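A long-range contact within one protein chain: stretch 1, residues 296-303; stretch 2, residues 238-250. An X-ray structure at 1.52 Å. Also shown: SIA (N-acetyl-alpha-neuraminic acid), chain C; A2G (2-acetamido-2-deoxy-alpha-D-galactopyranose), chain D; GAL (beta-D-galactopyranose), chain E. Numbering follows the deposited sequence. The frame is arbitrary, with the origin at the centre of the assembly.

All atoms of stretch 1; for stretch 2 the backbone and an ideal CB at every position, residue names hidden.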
# COMPACT_ATOMS: atom_id res chain seq x y z
N LYS A 296 -2.12 13.35 -36.51
CA LYS A 296 -1.76 13.38 -35.12
C LYS A 296 -2.67 14.34 -34.38
O LYS A 296 -3.36 15.18 -34.97
CB LYS A 296 -0.32 13.81 -34.88
CG LYS A 296 -0.08 15.20 -35.39
CD LYS A 296 1.25 15.83 -34.98
CE LYS A 296 1.46 17.07 -35.84
NZ LYS A 296 2.64 17.87 -35.51
N TYR A 297 -2.72 14.13 -33.09
CA TYR A 297 -3.35 15.06 -32.19
C TYR A 297 -2.37 15.33 -31.07
O TYR A 297 -1.81 14.40 -30.47
CB TYR A 297 -4.64 14.52 -31.59
CG TYR A 297 -5.75 14.30 -32.54
CD1 TYR A 297 -6.27 15.35 -33.27
CD2 TYR A 297 -6.27 13.05 -32.76
CE1 TYR A 297 -7.31 15.20 -34.13
CE2 TYR A 297 -7.32 12.88 -33.64
CZ TYR A 297 -7.83 13.94 -34.32
OH TYR A 297 -8.83 13.82 -35.22
N THR A 298 -2.15 16.61 -30.80
CA THR A 298 -1.24 17.07 -29.75
C THR A 298 -2.06 17.62 -28.61
O THR A 298 -2.79 18.60 -28.78
CB THR A 298 -0.31 18.13 -30.30
OG1 THR A 298 0.35 17.61 -31.48
CG2 THR A 298 0.77 18.48 -29.20
N PHE A 299 -2.07 16.89 -27.51
CA PHE A 299 -2.86 17.18 -26.34
C PHE A 299 -2.03 17.94 -25.33
O PHE A 299 -0.80 17.83 -25.29
CB PHE A 299 -3.36 15.89 -25.68
CG PHE A 299 -4.24 15.07 -26.56
CD1 PHE A 299 -3.69 14.12 -27.40
CD2 PHE A 299 -5.59 15.22 -26.54
CE1 PHE A 299 -4.46 13.38 -28.23
CE2 PHE A 299 -6.39 14.42 -27.33
CZ PHE A 299 -5.82 13.51 -28.20
N LYS A 300 -2.74 18.61 -24.43
CA LYS A 300 -2.13 19.25 -23.28
C LYS A 300 -2.93 18.78 -22.08
O LYS A 300 -4.16 18.89 -22.06
CB LYS A 300 -2.17 20.79 -23.44
CG LYS A 300 -1.34 21.28 -24.65
CD LYS A 300 -0.88 22.71 -24.51
CE LYS A 300 -2.05 23.70 -24.57
NZ LYS A 300 -1.66 25.04 -24.01
N VAL A 301 -2.23 18.31 -21.08
CA VAL A 301 -2.86 17.80 -19.87
C VAL A 301 -2.24 18.51 -18.67
O VAL A 301 -1.04 18.80 -18.65
CB VAL A 301 -2.74 16.27 -19.78
CG1 VAL A 301 -1.30 15.82 -19.65
CG2 VAL A 301 -3.61 15.79 -18.70
N ARG A 302 -3.06 18.78 -17.70
CA ARG A 302 -2.65 19.30 -16.40
C ARG A 302 -3.24 18.41 -15.30
O ARG A 302 -4.26 17.74 -15.48
CB ARG A 302 -3.19 20.70 -16.18
CG ARG A 302 -2.74 21.73 -17.13
CD ARG A 302 -3.51 23.05 -16.90
NE ARG A 302 -3.09 24.08 -17.85
CZ ARG A 302 -2.11 24.95 -17.59
NH1 ARG A 302 -1.48 24.92 -16.41
NH2 ARG A 302 -1.80 25.85 -18.48
N ALA A 303 -2.59 18.37 -14.15
CA ALA A 303 -3.10 17.60 -13.02
C ALA A 303 -2.96 18.49 -11.79
O ALA A 303 -2.03 19.29 -11.69
CB ALA A 303 -2.39 16.27 -12.83
N UNK A 238 -7.44 15.64 -13.21
CA UNK A 238 -6.67 15.59 -14.45
C UNK A 238 -7.49 16.31 -15.50
O UNK A 238 -8.68 16.01 -15.69
CB UNK A 238 -6.35 14.15 -14.87
N UNK A 239 -6.87 17.30 -16.13
CA UNK A 239 -7.60 18.22 -16.99
C UNK A 239 -6.94 18.27 -18.35
O UNK A 239 -5.82 18.76 -18.50
CB UNK A 239 -7.67 19.62 -16.37
N UNK A 240 -7.64 17.75 -19.35
CA UNK A 240 -7.20 17.75 -20.75
C UNK A 240 -7.71 18.96 -21.50
O UNK A 240 -7.39 19.12 -22.67
CB UNK A 240 -7.67 16.48 -21.46
N UNK A 241 -8.44 19.84 -20.85
CA UNK A 241 -9.10 20.94 -21.53
C UNK A 241 -8.84 22.26 -20.83
O UNK A 241 -9.73 23.09 -20.71
CB UNK A 241 -10.61 20.68 -21.62
N UNK A 242 -7.58 22.49 -20.49
CA UNK A 242 -7.14 23.61 -19.64
C UNK A 242 -7.11 24.95 -20.34
O UNK A 242 -6.99 25.94 -19.69
CB UNK A 242 -5.74 23.32 -19.09
N UNK A 243 -7.14 24.94 -21.64
CA UNK A 243 -7.17 26.15 -22.48
C UNK A 243 -7.90 25.84 -23.78
O UNK A 243 -8.28 24.72 -23.97
CB UNK A 243 -5.76 26.66 -22.77
N UNK A 244 -8.04 26.81 -24.65
CA UNK A 244 -8.87 26.59 -25.84
C UNK A 244 -8.26 25.56 -26.78
O UNK A 244 -9.02 24.79 -27.29
CB UNK A 244 -9.08 27.91 -26.59
N UNK A 245 -6.97 25.64 -27.03
CA UNK A 245 -6.33 24.67 -27.91
C UNK A 245 -6.41 23.26 -27.35
O UNK A 245 -6.73 22.31 -28.10
CB UNK A 245 -4.87 25.05 -28.14
N UNK A 246 -6.17 23.10 -26.07
CA UNK A 246 -6.23 21.79 -25.40
C UNK A 246 -7.65 21.25 -25.50
O UNK A 246 -7.85 20.09 -25.78
CB UNK A 246 -5.79 21.89 -23.94
N UNK A 247 -8.59 22.10 -25.18
CA UNK A 247 -10.01 21.73 -25.14
C UNK A 247 -10.44 21.31 -26.54
O UNK A 247 -11.16 20.39 -26.66
CB UNK A 247 -10.87 22.89 -24.63
N UNK A 248 -10.03 22.06 -27.52
CA UNK A 248 -10.38 21.75 -28.90
C UNK A 248 -9.88 20.34 -29.19
O UNK A 248 -10.58 19.63 -29.84
CB UNK A 248 -9.79 22.77 -29.88
N UNK A 249 -8.63 20.04 -28.90
CA UNK A 249 -8.07 18.73 -29.27
C UNK A 249 -8.78 17.61 -28.54
O UNK A 249 -9.13 16.56 -29.13
CB UNK A 249 -6.57 18.68 -28.97
N UNK A 250 -8.96 17.81 -27.24
CA UNK A 250 -9.69 16.89 -26.41
C UNK A 250 -11.06 16.60 -26.99
O UNK A 250 -11.45 15.45 -27.11
CB UNK A 250 -9.82 17.44 -24.99
C1 SIA C . -2.09 18.97 -33.50
C2 SIA C . -2.66 19.97 -34.60
C3 SIA C . -2.21 19.65 -36.03
C4 SIA C . -2.75 18.31 -36.52
C5 SIA C . -4.27 18.25 -36.39
C6 SIA C . -4.72 18.68 -34.97
C7 SIA C . -6.24 18.92 -34.84
C8 SIA C . -6.54 19.64 -33.51
C9 SIA C . -8.03 19.67 -33.20
C10 SIA C . -5.56 16.55 -37.66
C11 SIA C . -5.93 15.06 -37.79
N5 SIA C . -4.73 16.88 -36.64
O1A SIA C . -2.91 18.70 -32.58
O1B SIA C . -0.92 18.57 -33.63
O4 SIA C . -2.43 18.06 -37.90
O6 SIA C . -4.13 19.92 -34.59
O7 SIA C . -6.72 19.65 -35.97
O8 SIA C . -5.80 19.05 -32.44
O9 SIA C . -8.28 20.59 -32.13
O10 SIA C . -6.00 17.38 -38.44
O5 A2G D . -6.63 28.13 -31.20
C1 A2G D . -7.26 26.95 -31.70
O1 A2G D . -7.75 26.17 -30.60
C2 A2G D . -6.27 26.14 -32.53
N2 A2G D . -6.93 24.86 -32.77
C3 A2G D . -4.98 25.86 -31.76
O3 A2G D . -4.01 25.25 -32.62
C4 A2G D . -4.42 27.17 -31.25
O4 A2G D . -4.09 27.99 -32.38
C5 A2G D . -5.47 27.88 -30.41
C6 A2G D . -4.94 29.19 -29.84
O6 A2G D . -6.02 29.89 -29.21
C7 A2G D . -7.29 24.56 -34.02
O7 A2G D . -7.06 25.33 -34.94
C8 A2G D . -7.97 23.24 -34.24
C1 GAL E . -3.74 23.98 -32.17
C2 GAL E . -3.15 23.33 -33.44
C3 GAL E . -2.85 21.87 -33.19
C4 GAL E . -1.88 21.76 -31.99
C5 GAL E . -2.50 22.44 -30.79
C6 GAL E . -1.61 22.48 -29.55
O2 GAL E . -4.05 23.40 -34.54
O3 GAL E . -2.23 21.25 -34.32
O4 GAL E . -0.63 22.35 -32.30
O5 GAL E . -2.83 23.81 -31.09
O6 GAL E . -2.38 22.79 -28.41

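Position 238 has extended backbone angles (-122/126) and pairs antiparallel with Ala 303, CA to CA 4.3 Å. Its ideal CB lies 4.9 Å from Ala 303 CB, on the face Ala 303 shares with Val 301, so a compact or branched apolar side chain suits it. The residue is Val 238, chi1 t: its CG1 reaches Val 301 CG2 at 3.6 Å and its CG2 reaches Ala 303 CB at 4.3 Å.

At 239 the backbone does the pairing: N donates to Arg 302 O at 2.7 Å, and Arg 302 N donates to the O of 239 at 2.9 Å. CA-to-CB points to the Arg 302 face, where a polar or a small side chain would fit. Asn 239 uses its amide locally, OD1 accepting from the N of 241 at 2.8 Å as the chain leaves the strand.

Position 240, at -93/1, has left the strand, and its ideal CB, directed sideways, is 5.0 Å from Val 301 CG2. A sizeable apolar group, aliphatic or aromatic, could cover that methyl. Phe 240 places a ring face on it: Val 301 CG2 sits 3.8 Å from the ring centroid, 21° off the normal.

Position 241 points away with nothing of stretch 1 within 5.5 Å of its ideal CB, leaving the choice wide; it is Ala 241.

At 242 the ideal CB would lie 3.0 Å from Arg 302 NE, tight for a carbon, so glycine fits best. Gly 242 it is, its N donating to a water that also bridges Asn 239 O and Lys 300 O.

Position 243 points toward stretch 1, its ideal CB 4.6 Å from Lys 300 NZ, just before a helix. An acid answers the charge, and Asp, Asn, Ser or Thr could cap. Asp 243 does both: its OD2 forms a salt bridge with Lys 300 NZ at 3.0 Å. Its OD1 caps the helix, Asp 243 OD1 accepting from the backbone N of position 246 at 2.9 Å. Two waters link OD2 to Arg 302, through NE and NH2.

Position 244 is out of reach and tolerant: Leu 244. At 245 the ideal CB is 4.7 Å from Lys 300 CE, and GAL lies nearby; small is suitable, and Ala 245 CB is 3.4 Å from GAL O6.

Position 246 directs its CB toward Lys 300 CB at 3.8 Å, favouring a small residue: Ala 246.

At 247 CA-to-CB points away, with nothing of stretch 1 within 5.5 Å of the ideal CB, so many side chains would do; it is Ser 247. Position 248 is out of reach of stretch 1 but near SIA, favouring a polar group; Ser 248 OG hydrogen-bonds SIA O9 at 2.7 Å.

At 249 the ideal CB is 3.8 Å from Thr 298 O. Val, Ile or Thr could suit; SIA favours a hydroxyl. Thr 249 sets CG2 over a face of the Phe 299 ring, a CH-pi contact, 3.8 Å from its centroid, and OG1 hydrogen-bonds SIA O8 at 2.8 Å.

At 250 CA-to-CB points sideways, the ideal CB 5.0 Å from Phe 299 CD2, and many side chains could lead outward; Tyr 250, chi1 t, does so, its CA at the edge of the Phe 299 ring.

Stretch 2 238-250: VNFAGDLAASSTY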
# COMPACT_ATOMS: atom_id res chain seq x y z
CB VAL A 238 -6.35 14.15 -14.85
CG1 VAL A 238 -5.70 14.12 -16.22
CG2 VAL A 238 -5.54 13.49 -13.79
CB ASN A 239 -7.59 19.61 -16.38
CG ASN A 239 -8.41 20.60 -17.17
OD1 ASN A 239 -9.10 20.23 -18.13
ND2 ASN A 239 -8.37 21.88 -16.74
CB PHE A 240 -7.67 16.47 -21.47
CG PHE A 240 -7.07 15.24 -20.94
CD1 PHE A 240 -5.88 14.78 -21.43
CD2 PHE A 240 -7.69 14.53 -19.92
CE1 PHE A 240 -5.32 13.68 -20.99
CE2 PHE A 240 -7.15 13.43 -19.40
CZ PHE A 240 -5.94 12.94 -19.92
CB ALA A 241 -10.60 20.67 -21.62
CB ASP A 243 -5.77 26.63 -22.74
CG ASP A 243 -5.03 25.51 -23.39
OD1 ASP A 243 -5.09 25.33 -24.55
OD2 ASP A 243 -4.30 24.89 -22.65
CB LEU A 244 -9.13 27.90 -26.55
CG LEU A 244 -10.23 28.71 -25.90
CD1 LEU A 244 -9.98 30.18 -26.17
CD2 LEU A 244 -11.60 28.29 -26.38
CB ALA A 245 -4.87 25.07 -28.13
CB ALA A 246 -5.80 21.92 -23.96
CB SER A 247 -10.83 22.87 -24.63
OG SER A 247 -12.17 22.56 -24.69
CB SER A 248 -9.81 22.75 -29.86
OG SER A 248 -10.10 22.37 -31.19
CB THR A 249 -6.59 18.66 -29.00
OG1 THR A 249 -6.03 19.74 -29.73
CG2 THR A 249 -5.96 17.35 -29.51
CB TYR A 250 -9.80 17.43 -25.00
CG TYR A 250 -10.67 16.67 -24.06
CD1 TYR A 250 -10.32 15.43 -23.59
CD2 TYR A 250 -11.87 17.21 -23.65
CE1 TYR A 250 -11.10 14.77 -22.72
CE2 TYR A 250 -12.67 16.53 -22.76
CZ TYR A 250 -12.29 15.34 -22.31
OH TYR A 250 -13.09 14.68 -21.40
O HOH W 1 -5.27 20.79 -20.38
O HOH W 2 -5.77 18.41 -24.77
O HOH W 3 -4.06 23.36 -20.31
O HOH W 4 -2.96 26.31 -21.10
O HOH W 5 -4.02 20.72 -27.88
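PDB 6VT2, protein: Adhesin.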